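Local coordinates for mandelate racemase/muconate lactonizing enzyme family protein (Azoarcus sp., PDB 2QDE) that belongs to the mandelate racemase/muconate lactonizing enzyme family of the enolase superfamily and binds a barium ion in its barrel domain, at residues E325-G328 / P329-I332. Numbering follows the deposited sequence.
Sequences ENAG and PLHI
A327 and G328 offer their carbonyl oxygens to the backbone N-H groups of L330, H331 and I332, a compact example of how a loop winds into the first turn of a short helix. A327 holds the N-cap position. Its oxygen receives a weak, bent bond from L330 N at 3.0 Å and another weak one from H331 N at 3.5 Å. The full helical pattern arrives one residue later: I332 N reaches G328 O at 3.1 Å with an N-H...O angle of 166°, while H331 N adds a weak bond to the same oxygen. P329 has no N-H to give, which suits the first turn.

Packing is close on the apolar side, where A327 CB meets L330 CD1 at 4.0 Å. L330 CG lies beside its own backbone N (chi1 -57°), which brings the branch alongside the alanine methyl. The H331 side is looser and partly exposed. There the imidazole lies obliquely to the A327 carbonyl, with ND1 3.4 Å from A327 O but badly angled for a hydrogen bond. The side chain of H331 is about 12 Å from the barium ion.

In the barrel-type domain, helix 328-332 follows helix 303-315 through this loop. A327, P329 and L330 pack on F352 of strand 351-353, P329 also touches A306 of helix 303-315, and A327 and H331 meet L139 of strand 135-140.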
loop_
_atom_site.group_PDB
_atom_site.type_symbol
_atom_site.label_atom_id
_atom_site.label_comp_id
_atom_site.label_asym_id
_atom_site.label_seq_id
_atom_site.Cartn_x
_atom_site.Cartn_y
_atom_site.Cartn_z
ATOM N N GLU A 325 -29.683 21.163 4.670
ATOM C CA GLU A 325 -30.913 20.533 4.215
ATOM C C GLU A 325 -31.819 20.068 5.356
ATOM O O GLU A 325 -32.543 19.081 5.224
ATOM C CB GLU A 325 -30.544 19.342 3.336
ATOM C CG GLU A 325 -31.637 18.885 2.416
ATOM C CD GLU A 325 -31.512 17.418 2.080
ATOM O OE1 GLU A 325 -31.695 16.582 3.000
ATOM O OE2 GLU A 325 -31.225 17.099 0.902
ATOM N N ASN A 326 -31.781 20.782 6.473
ATOM C CA ASN A 326 -32.591 20.437 7.635
ATOM C C ASN A 326 -33.935 21.174 7.547
ATOM O O ASN A 326 -34.096 22.235 8.136
ATOM C CB ASN A 326 -31.818 20.834 8.899
ATOM C CG ASN A 326 -32.601 20.593 10.178
ATOM O OD1 ASN A 326 -33.111 19.499 10.419
ATOM N ND2 ASN A 326 -32.679 21.622 11.018
ATOM N N ALA A 327 -34.896 20.607 6.816
ATOM C CA ALA A 327 -36.198 21.260 6.635
ATOM C C ALA A 327 -37.417 20.353 6.820
ATOM O O ALA A 327 -38.397 20.458 6.074
ATOM C CB ALA A 327 -36.247 21.916 5.252
ATOM N N GLY A 328 -37.361 19.476 7.818
ATOM C CA GLY A 328 -38.462 18.565 8.076
ATOM C C GLY A 328 -39.835 19.218 8.107
ATOM O O GLY A 328 -40.761 18.718 7.461
ATOM N N PRO A 329 -40.007 20.329 8.845
ATOM C CA PRO A 329 -41.293 21.029 8.938
ATOM C C PRO A 329 -41.895 21.448 7.595
ATOM O O PRO A 329 -43.115 21.417 7.425
ATOM C CB PRO A 329 -40.968 22.230 9.825
ATOM C CG PRO A 329 -39.896 21.692 10.735
ATOM C CD PRO A 329 -39.014 20.955 9.736
ATOM N N LEU A 330 -41.051 21.843 6.644
ATOM C CA LEU A 330 -41.548 22.265 5.336
ATOM C C LEU A 330 -42.120 21.089 4.545
ATOM O O LEU A 330 -43.040 21.260 3.750
ATOM C CB LEU A 330 -40.439 22.949 4.523
ATOM C CG LEU A 330 -39.762 24.170 5.158
ATOM C CD1 LEU A 330 -38.764 24.773 4.171
ATOM C CD2 LEU A 330 -40.805 25.203 5.540
ATOM N N HIS A 331 -41.574 19.894 4.759
ATOM C CA HIS A 331 -42.068 18.715 4.055
ATOM C C HIS A 331 -43.373 18.245 4.702
ATOM O O HIS A 331 -44.334 17.898 4.012
ATOM C CB HIS A 331 -41.021 17.593 4.088
ATOM C CG HIS A 331 -39.736 17.950 3.404
ATOM N ND1 HIS A 331 -38.506 17.811 4.012
ATOM C CD2 HIS A 331 -39.489 18.445 2.167
ATOM C CE1 HIS A 331 -37.557 18.205 3.179
ATOM N NE2 HIS A 331 -38.126 18.594 2.051
ATOM N N ILE A 332 -43.413 18.246 6.030
ATOM C CA ILE A 332 -44.617 17.816 6.733
ATOM C C ILE A 332 -45.812 18.727 6.436
ATOM O O ILE A 332 -46.933 18.253 6.219
ATOM C CB ILE A 332 -44.390 17.781 8.273
ATOM C CG1 ILE A 332 -43.468 16.616 8.638
ATOM C CG2 ILE A 332 -45.725 17.648 9.008
ATOM C CD1 ILE A 332 -43.154 16.533 10.121
#